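Local coordinates for protein GTP cyclohydrolase 1 type 2 homolog (Thermus thermophilus, PDB 2YYB) that is of unknown function but belongs to the GTP cyclohydrolase I type 2/NIF3 family and probably binds a pair of divalent metal ions, at residues G209-D212 / T213-G217; V155-G158 / G159-V163; A223-E226 / A227-L231. All blocks are in the same frame, centred on the assembly; numbering follows the deposited sequence.

In the fold
Interaction 1 (209-217) lies near the middle of the chain, its centre about 5 Å from the chain's own, and carries His210 and Glu214 of the predicted metal site. The other two contacts lie away from that site. Interaction 2 (155-163) is at the outer edge of the four-stranded sheet, its centre about 22 Å from that of interaction 1. Interaction 3 (223-231) closes helix 216-229, the helix that begins within interaction 1; their centres are about 21 Å apart and their nearest atoms about 7 Å. Interactions 2 and 3 fall on opposite sides of the chain's centre, about 40 Å apart between centres.

Interaction 1 of 3, residues G209-D212 / T213-G217; sequences GHYD and TETFG
Thr213 folds its hydroxyl back onto the carbonyl of Gly209, four residues earlier: OG1 donates to Gly209 O over 3.0 Å, lying in the carbonyl plane with a C=O...donor angle of 156°. A chi1 of 67° places OG1 between backbone N and carbonyl carbon, within bonding distance of Gly209 O. The amide Thr213 N adds a weak bond to the same Gly209 O at 3.2 Å, while OG1 is also bonded to Gly171 N in a neighbouring loop. Glu214 follows with a helical bond from its N to His210 O, 3.3 Å long; a weak branch runs from Glu214 N to Tyr211 O. Its carboxylate reaches back beside the His210 ring, the two planes 70° apart, though the very close approach in the model is doubtful. This irregular helical turn, between strand 204-207 and helix 216-229, brings His210 and Glu214, one turn apart, to the same side, both predicted ligands of the first divalent metal. His65 and Asp101 are predicted to complete that site, and Glu214 makes weak hydrogen bonds to His64 and His65. His192 of the second subunit stacks on the His210 ring. Thr215 CB rests 3.8 Å from Tyr211 O. The phenol of Tyr211 leads off to Asp237 and the backbone N of His238. Phe216 brings ring atom CE2 obliquely to 3.2 Å from Asp212 O, and Thr215 CG2 sits over the centre of one ring face, 3.9 Å above its plane.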
ATOM      1  N   GLY A 209      17.994   5.978 -29.836  1.00 36.40           N
ATOM      2  CA  GLY A 209      17.896   7.257 -29.150  1.00 36.61           C
ATOM      3  C   GLY A 209      16.531   7.511 -28.545  1.00 38.02           C
ATOM      4  O   GLY A 209      15.520   7.217 -29.172  1.00 38.87           O
ATOM      5  N   HIS A 210      16.487   8.040 -27.326  1.00 38.32           N
ATOM      6  CA  HIS A 210      15.206   8.323 -26.692  1.00 40.28           C
ATOM      7  C   HIS A 210      14.564   9.510 -27.421  1.00 39.75           C
ATOM      8  O   HIS A 210      13.372   9.495 -27.732  1.00 39.83           O
ATOM      9  CB  HIS A 210      15.408   8.650 -25.209  1.00 42.31           C
ATOM     10  CG  HIS A 210      14.161   8.544 -24.386  1.00 43.81           C
ATOM     11  ND1 HIS A 210      12.975   9.151 -24.741  1.00 45.86           N
ATOM     12  CD2 HIS A 210      13.930   7.935 -23.198  1.00 45.25           C
ATOM     13  CE1 HIS A 210      12.069   8.921 -23.806  1.00 47.30           C
ATOM     14  NE2 HIS A 210      12.622   8.184 -22.859  1.00 46.67           N
ATOM     15  N   TYR A 211      15.363  10.531 -27.705  1.00 39.45           N
ATOM     16  CA  TYR A 211      14.857  11.703 -28.418  1.00 40.47           C
ATOM     17  C   TYR A 211      14.488  11.367 -29.856  1.00 40.18           C
ATOM     18  O   TYR A 211      13.371  11.620 -30.297  1.00 40.70           O
ATOM     19  CB  TYR A 211      15.906  12.808 -28.448  1.00 38.35           C
ATOM     20  CG  TYR A 211      15.463  14.072 -29.154  1.00 38.60           C
ATOM     21  CD1 TYR A 211      14.667  15.015 -28.504  1.00 40.21           C
ATOM     22  CD2 TYR A 211      15.877  14.352 -30.454  1.00 38.84           C
ATOM     23  CE1 TYR A 211      14.301  16.205 -29.122  1.00 37.42           C
ATOM     24  CE2 TYR A 211      15.515  15.545 -31.087  1.00 38.29           C
ATOM     25  CZ  TYR A 211      14.724  16.465 -30.412  1.00 38.84           C
ATOM     26  OH  TYR A 211      14.331  17.632 -31.034  1.00 39.66           O
ATOM     27  N   ASP A 212      15.440  10.794 -30.580  1.00 40.50           N
ATOM     28  CA  ASP A 212      15.233  10.465 -31.978  1.00 41.64           C
ATOM     29  C   ASP A 212      14.105   9.506 -32.298  1.00 43.23           C
ATOM     30  O   ASP A 212      13.659   9.462 -33.448  1.00 44.29           O
ATOM     31  CB  ASP A 212      16.525   9.953 -32.609  1.00 41.18           C
ATOM     32  CG  ASP A 212      17.575  11.029 -32.705  1.00 41.67           C
ATOM     33  OD1 ASP A 212      17.193  12.178 -33.003  1.00 42.35           O
ATOM     34  OD2 ASP A 212      18.770  10.733 -32.487  1.00 42.16           O
ATOM     35  N   THR A 213      13.627   8.748 -31.314  1.00 42.59           N
ATOM     36  CA  THR A 213      12.534   7.822 -31.595  1.00 41.05           C
ATOM     37  C   THR A 213      11.183   8.393 -31.156  1.00 41.88           C
ATOM     38  O   THR A 213      10.149   8.000 -31.701  1.00 42.47           O
ATOM     39  CB  THR A 213      12.749   6.395 -30.933  1.00 39.47           C
ATOM     40  OG1 THR A 213      12.678   6.489 -29.505  1.00 36.81           O
ATOM     41  CG2 THR A 213      14.105   5.796 -31.342  1.00 36.48           C
ATOM     42  N   GLU A 214      11.175   9.307 -30.178  1.00 42.09           N
ATOM     43  CA  GLU A 214       9.905   9.881 -29.718  1.00 42.30           C
ATOM     44  C   GLU A 214       9.646  11.254 -30.399  1.00 41.70           C
ATOM     45  O   GLU A 214       8.941  12.113 -29.893  1.00 43.02           O
ATOM     46  CB  GLU A 214       9.851   9.938 -28.153  1.00 43.21           C
ATOM     47  CG  GLU A 214       9.719   8.526 -27.450  1.00 43.71           C
ATOM     48  CD  GLU A 214       9.281   8.564 -25.963  1.00 46.99           C
ATOM     49  OE1 GLU A 214       9.911   9.311 -25.174  1.00 45.16           O
ATOM     50  OE2 GLU A 214       8.313   7.835 -25.567  1.00 45.86           O
ATOM     51  N   THR A 215      10.210  11.393 -31.594  1.00 40.39           N
ATOM     52  CA  THR A 215      10.108  12.574 -32.457  1.00 39.20           C
ATOM     53  C   THR A 215       8.906  12.426 -33.406  1.00 41.11           C
ATOM     54  O   THR A 215       8.307  13.405 -33.852  1.00 41.41           O
ATOM     55  CB  THR A 215      11.382  12.678 -33.352  1.00 37.07           C
ATOM     56  OG1 THR A 215      11.986  13.952 -33.199  1.00 35.25           O
ATOM     57  CG2 THR A 215      11.045  12.471 -34.817  1.00 35.05           C
ATOM     58  N   PHE A 216       8.577  11.176 -33.710  1.00 42.70           N
ATOM     59  CA  PHE A 216       7.516  10.827 -34.651  1.00 43.20           C
ATOM     60  C   PHE A 216       6.056  11.075 -34.265  1.00 42.10           C
ATOM     61  O   PHE A 216       5.227  11.325 -35.131  1.00 44.27           O
ATOM     62  CB  PHE A 216       7.710   9.363 -35.063  1.00 43.13           C
ATOM     63  CG  PHE A 216       9.063   9.090 -35.649  1.00 43.84           C
ATOM     64  CD1 PHE A 216       9.353   9.453 -36.968  1.00 43.45           C
ATOM     65  CD2 PHE A 216      10.079   8.544 -34.863  1.00 42.34           C
ATOM     66  CE1 PHE A 216      10.648   9.279 -37.495  1.00 44.20           C
ATOM     67  CE2 PHE A 216      11.371   8.366 -35.375  1.00 40.37           C
ATOM     68  CZ  PHE A 216      11.659   8.733 -36.689  1.00 42.43           C
ATOM     69  N   GLY A 217       5.726  10.997 -32.987  1.00 40.70           N
ATOM     70  CA  GLY A 217       4.348  11.226 -32.594  1.00 40.75           C
ATOM     71  C   GLY A 217       3.907  12.683 -32.737  1.00 40.67           C
ATOM     72  O   GLY A 217       2.974  12.995 -33.507  1.00 39.64           O
TER

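Interaction 2 of 3, residues V155-G158 / G159-V163; sequences VHQG and GLDHV
Gln157 stretches its side chain across the mouth of a turn and overlaps the carbonyls of Gly159 and Leu160. It ends strand 154-157, an outermost strand of the four-stranded mixed sheet, and the loop that starts here leads to strand 166-169 at the other border of that sheet. With CG anti to the backbone N (chi1 176°) and the chain extended beyond it, Gln157 spans the turn: CG lies 3.2 Å from Leu160 O and 3.4 Å from Gly159 O. The end of the side chain approaches the two carbonyl oxygens, with CD 3.1 Å from Leu160 O. The glycine pair Gly158 and Gly159 carries the bend without side chains, Gly158 keeping a backbone hydrogen bond to Leu203 next to the adjoining strand. Leu160 turns away from the glutamine and touches Asn204 and Asp183 instead. This is a surface contact, remote from the predicted metal site, with Leu160 and Asp161 exposed. Asp161, its CG likewise anti to its own N, brings a carboxylate almost parallel to the glutamine amide, the planes 6° apart and the groups displaced mostly alongside each other rather than stacked; Asp161 OD2 stands 4.1 Å from Gln157 CD.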
ATOM      1  N   VAL A 155      23.552  -1.201 -31.899  1.00 39.48           N
ATOM      2  CA  VAL A 155      22.944  -2.489 -32.135  1.00 39.07           C
ATOM      3  C   VAL A 155      23.644  -3.552 -31.317  1.00 38.38           C
ATOM      4  O   VAL A 155      24.872  -3.599 -31.263  1.00 38.15           O
ATOM      5  CB  VAL A 155      22.947  -2.836 -33.662  1.00 40.24           C
ATOM      6  CG1 VAL A 155      23.821  -1.850 -34.411  1.00 40.16           C
ATOM      7  CG2 VAL A 155      23.406  -4.276 -33.900  1.00 38.95           C
ATOM      8  N   HIS A 156      22.834  -4.369 -30.649  1.00 36.96           N
ATOM      9  CA  HIS A 156      23.304  -5.471 -29.825  1.00 38.01           C
ATOM     10  C   HIS A 156      22.744  -6.747 -30.446  1.00 39.57           C
ATOM     11  O   HIS A 156      21.563  -7.071 -30.280  1.00 39.86           O
ATOM     12  CB  HIS A 156      22.799  -5.328 -28.379  1.00 36.27           C
ATOM     13  CG  HIS A 156      23.548  -4.310 -27.573  1.00 35.47           C
ATOM     14  ND1 HIS A 156      23.131  -3.895 -26.327  1.00 33.55           N
ATOM     15  CD2 HIS A 156      24.701  -3.641 -27.825  1.00 34.56           C
ATOM     16  CE1 HIS A 156      23.996  -3.018 -25.846  1.00 35.42           C
ATOM     17  NE2 HIS A 156      24.957  -2.846 -26.737  1.00 34.11           N
ATOM     18  N   GLN A 157      23.593  -7.458 -31.178  1.00 40.29           N
ATOM     19  CA  GLN A 157      23.164  -8.681 -31.826  1.00 43.11           C
ATOM     20  C   GLN A 157      23.498  -9.906 -31.005  1.00 42.77           C
ATOM     21  O   GLN A 157      24.652 -10.298 -30.907  1.00 43.13           O
ATOM     22  CB  GLN A 157      23.810  -8.814 -33.205  1.00 44.25           C
ATOM     23  CG  GLN A 157      23.469 -10.128 -33.874  1.00 45.47           C
ATOM     24  CD  GLN A 157      24.201 -10.362 -35.176  1.00 47.56           C
ATOM     25  OE1 GLN A 157      24.046 -11.421 -35.777  1.00 50.03           O
ATOM     26  NE2 GLN A 157      24.994  -9.380 -35.629  1.00 48.17           N
ATOM     27  N   GLY A 158      22.484 -10.515 -30.420  1.00 43.61           N
ATOM     28  CA  GLY A 158      22.720 -11.699 -29.622  1.00 47.56           C
ATOM     29  C   GLY A 158      22.165 -12.886 -30.373  1.00 49.28           C
ATOM     30  O   GLY A 158      22.611 -14.033 -30.202  1.00 49.17           O
ATOM     31  N   GLY A 159      21.176 -12.580 -31.212  1.00 50.69           N
ATOM     32  CA  GLY A 159      20.528 -13.583 -32.028  1.00 50.84           C
ATOM     33  C   GLY A 159      20.940 -13.513 -33.492  1.00 51.86           C
ATOM     34  O   GLY A 159      22.090 -13.195 -33.831  1.00 49.44           O
ATOM     35  N   LEU A 160      19.975 -13.812 -34.356  1.00 54.30           N
ATOM     36  CA  LEU A 160      20.153 -13.835 -35.806  1.00 57.54           C
ATOM     37  C   LEU A 160      21.037 -12.750 -36.418  1.00 58.00           C
ATOM     38  O   LEU A 160      21.606 -11.903 -35.735  1.00 58.80           O
ATOM     39  CB  LEU A 160      18.782 -13.769 -36.474  1.00 60.48           C
ATOM     40  CG  LEU A 160      17.759 -14.812 -36.023  1.00 63.25           C
ATOM     41  CD1 LEU A 160      16.398 -14.523 -36.691  1.00 63.06           C
ATOM     42  CD2 LEU A 160      18.291 -16.219 -36.378  1.00 62.80           C
ATOM     43  N   ASP A 161      21.133 -12.795 -37.737  1.00 58.19           N
ATOM     44  CA  ASP A 161      21.903 -11.825 -38.497  1.00 57.18           C
ATOM     45  C   ASP A 161      20.877 -11.209 -39.446  1.00 56.10           C
ATOM     46  O   ASP A 161      21.085 -10.153 -40.045  1.00 54.34           O
ATOM     47  CB  ASP A 161      22.990 -12.531 -39.301  1.00 58.90           C
ATOM     48  CG  ASP A 161      23.977 -11.566 -39.879  1.00 61.07           C
ATOM     49  OD1 ASP A 161      24.646 -11.901 -40.888  1.00 60.09           O
ATOM     50  OD2 ASP A 161      24.079 -10.463 -39.299  1.00 62.61           O
ATOM     51  N   HIS A 162      19.762 -11.921 -39.563  1.00 55.03           N
ATOM     52  CA  HIS A 162      18.640 -11.539 -40.393  1.00 56.37           C
ATOM     53  C   HIS A 162      17.417 -11.632 -39.502  1.00 56.21           C
ATOM     54  O   HIS A 162      17.231 -12.617 -38.776  1.00 56.64           O
ATOM     55  CB  HIS A 162      18.505 -12.493 -41.592  1.00 58.31           C
ATOM     56  CG  HIS A 162      19.660 -12.417 -42.545  1.00 60.88           C
ATOM     57  ND1 HIS A 162      20.944 -12.779 -42.190  1.00 60.68           N
ATOM     58  CD2 HIS A 162      19.742 -11.932 -43.807  1.00 61.17           C
ATOM     59  CE1 HIS A 162      21.767 -12.512 -43.188  1.00 60.86           C
ATOM     60  NE2 HIS A 162      21.064 -11.996 -44.181  1.00 61.62           N
ATOM     61  N   VAL A 163      16.589 -10.600 -39.545  1.00 54.78           N
ATOM     62  CA  VAL A 163      15.405 -10.570 -38.721  1.00 53.85           C
ATOM     63  C   VAL A 163      14.157 -10.561 -39.586  1.00 54.42           C
ATOM     64  O   VAL A 163      14.212 -10.188 -40.758  1.00 54.43           O
ATOM     65  CB  VAL A 163      15.413  -9.311 -37.791  1.00 54.37           C
ATOM     66  CG1 VAL A 163      16.733  -9.245 -37.014  1.00 52.36           C
ATOM     67  CG2 VAL A 163      15.215  -8.030 -38.609  1.00 53.17           C
TER

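Interaction 3 of 3, residues A223-E226 / A227-L231; sequences AHLE and ARFGL
Leu225 CD2 meets the ring of Phe229 at 4.1 Å from CE2, one helical turn further along, the two side chains leaving the same flank of the helix. This is the closely packed side: Leu225 is buried against Leu6, Tyr9 and Leu10 of helix 3-13, and Phe229 meets Tyr9 edge-to-face. His224 joins it, its NE2 hydrogen-bonded to Tyr9 OH and its ring stacked on Tyr13. The backbone beneath is the last turn of helix 216-229. His224 O receives Arg228 N at 3.0 Å and a weak second bond from Ala227 N. Leu225 O takes Phe229 N at 2.9 Å. At Gly230 the helical path breaks with a positive phi of 66°, yet Gly230 N still gives a weak bond to Glu226 O at 3.0 Å. At this helix end the aliphatic chain of Glu226 extends beside Leu231 O, where the backbone turns toward strand 233-235, whose Trp233 touches the glutamate. The solvent side is looser. Ala227 and Gly230 are exposed, and Arg228 runs extended from CG to NE, also at the surface. Its aliphatic part is nevertheless used: Arg228 CG lies over the centre of one Phe229 ring face, 4.0 Å above the plane.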
ATOM      1  N   ALA A 223       0.568  17.358 -37.819  1.00 43.50           N
ATOM      2  CA  ALA A 223       0.197  17.231 -39.233  1.00 43.18           C
ATOM      3  C   ALA A 223      -1.262  16.822 -39.382  1.00 43.29           C
ATOM      4  O   ALA A 223      -1.945  17.206 -40.343  1.00 43.03           O
ATOM      5  CB  ALA A 223       1.080  16.208 -39.909  1.00 43.15           C
ATOM      6  N   HIS A 224      -1.726  16.023 -38.430  1.00 42.00           N
ATOM      7  CA  HIS A 224      -3.103  15.564 -38.415  1.00 41.19           C
ATOM      8  C   HIS A 224      -4.003  16.765 -38.193  1.00 41.40           C
ATOM      9  O   HIS A 224      -4.965  16.967 -38.927  1.00 42.88           O
ATOM     10  CB  HIS A 224      -3.290  14.555 -37.293  1.00 41.35           C
ATOM     11  CG  HIS A 224      -4.702  14.104 -37.103  1.00 43.08           C
ATOM     12  ND1 HIS A 224      -5.453  13.554 -38.116  1.00 44.95           N
ATOM     13  CD2 HIS A 224      -5.476  14.053 -35.993  1.00 44.10           C
ATOM     14  CE1 HIS A 224      -6.627  13.179 -37.639  1.00 45.08           C
ATOM     15  NE2 HIS A 224      -6.667  13.470 -36.353  1.00 44.38           N
ATOM     16  N   LEU A 225      -3.676  17.583 -37.197  1.00 40.65           N
ATOM     17  CA  LEU A 225      -4.494  18.747 -36.904  1.00 40.00           C
ATOM     18  C   LEU A 225      -4.506  19.746 -38.055  1.00 39.74           C
ATOM     19  O   LEU A 225      -5.460  20.486 -38.203  1.00 41.30           O
ATOM     20  CB  LEU A 225      -4.034  19.435 -35.614  1.00 37.61           C
ATOM     21  CG  LEU A 225      -4.072  18.641 -34.302  1.00 36.95           C
ATOM     22  CD1 LEU A 225      -3.377  19.446 -33.210  1.00 35.87           C
ATOM     23  CD2 LEU A 225      -5.499  18.321 -33.902  1.00 35.26           C
ATOM     24  N   GLU A 226      -3.462  19.776 -38.874  1.00 40.26           N
ATOM     25  CA  GLU A 226      -3.443  20.716 -39.996  1.00 42.50           C
ATOM     26  C   GLU A 226      -4.295  20.202 -41.144  1.00 44.43           C
ATOM     27  O   GLU A 226      -4.775  20.974 -41.978  1.00 43.18           O
ATOM     28  CB  GLU A 226      -2.031  20.930 -40.522  1.00 42.32           C
ATOM     29  CG  GLU A 226      -1.988  21.843 -41.738  1.00 46.73           C
ATOM     30  CD  GLU A 226      -0.570  22.188 -42.161  1.00 51.09           C
ATOM     31  OE1 GLU A 226      -0.366  23.282 -42.735  1.00 52.43           O
ATOM     32  OE2 GLU A 226       0.349  21.363 -41.927  1.00 53.91           O
ATOM     33  N   ALA A 227      -4.464  18.885 -41.183  1.00 45.64           N
ATOM     34  CA  ALA A 227      -5.238  18.250 -42.225  1.00 45.85           C
ATOM     35  C   ALA A 227      -6.701  18.405 -41.919  1.00 46.39           C
ATOM     36  O   ALA A 227      -7.514  18.563 -42.816  1.00 47.91           O
ATOM     37  CB  ALA A 227      -4.882  16.767 -42.316  1.00 45.11           C
ATOM     38  N   ARG A 228      -7.038  18.381 -40.640  1.00 47.43           N
ATOM     39  CA  ARG A 228      -8.429  18.462 -40.247  1.00 47.67           C
ATOM     40  C   ARG A 228      -8.921  19.837 -39.796  1.00 48.81           C
ATOM     41  O   ARG A 228     -10.132  20.061 -39.710  1.00 51.20           O
ATOM     42  CB  ARG A 228      -8.685  17.436 -39.152  1.00 45.66           C
ATOM     43  CG  ARG A 228     -10.098  17.361 -38.683  1.00 46.34           C
ATOM     44  CD  ARG A 228     -10.155  16.616 -37.379  1.00 48.04           C
ATOM     45  NE  ARG A 228     -11.460  16.734 -36.736  1.00 51.98           N
ATOM     46  CZ  ARG A 228     -12.488  15.922 -36.959  1.00 52.53           C
ATOM     47  NH1 ARG A 228     -12.371  14.909 -37.817  1.00 50.65           N
ATOM     48  NH2 ARG A 228     -13.635  16.131 -36.322  1.00 52.06           N
ATOM     49  N   PHE A 229      -8.006  20.761 -39.520  1.00 47.45           N
ATOM     50  CA  PHE A 229      -8.404  22.086 -39.060  1.00 45.40           C
ATOM     51  C   PHE A 229      -7.629  23.196 -39.733  1.00 45.18           C
ATOM     52  O   PHE A 229      -7.829  24.369 -39.430  1.00 46.58           O
ATOM     53  CB  PHE A 229      -8.205  22.209 -37.554  1.00 44.97           C
ATOM     54  CG  PHE A 229      -9.039  21.262 -36.752  1.00 44.28           C
ATOM     55  CD1 PHE A 229     -10.419  21.360 -36.761  1.00 42.76           C
ATOM     56  CD2 PHE A 229      -8.438  20.281 -35.970  1.00 43.95           C
ATOM     57  CE1 PHE A 229     -11.197  20.499 -36.006  1.00 43.68           C
ATOM     58  CE2 PHE A 229      -9.206  19.414 -35.212  1.00 43.83           C
ATOM     59  CZ  PHE A 229     -10.591  19.520 -35.226  1.00 44.43           C
ATOM     60  N   GLY A 230      -6.725  22.834 -40.626  1.00 43.62           N
ATOM     61  CA  GLY A 230      -5.965  23.856 -41.313  1.00 42.49           C
ATOM     62  C   GLY A 230      -5.037  24.664 -40.430  1.00 42.54           C
ATOM     63  O   GLY A 230      -4.552  25.716 -40.850  1.00 44.34           O
ATOM     64  N   LEU A 231      -4.788  24.201 -39.207  1.00 42.32           N
ATOM     65  CA  LEU A 231      -3.862  24.915 -38.322  1.00 40.55           C
ATOM     66  C   LEU A 231      -2.436  24.687 -38.836  1.00 39.29           C
ATOM     67  O   LEU A 231      -2.036  23.569 -39.127  1.00 38.14           O
ATOM     68  CB  LEU A 231      -3.955  24.405 -36.867  1.00 38.23           C
ATOM     69  CG  LEU A 231      -5.226  24.657 -36.037  1.00 39.78           C
ATOM     70  CD1 LEU A 231      -5.155  23.873 -34.734  1.00 36.59           C
ATOM     71  CD2 LEU A 231      -5.401  26.156 -35.756  1.00 36.80           C
TER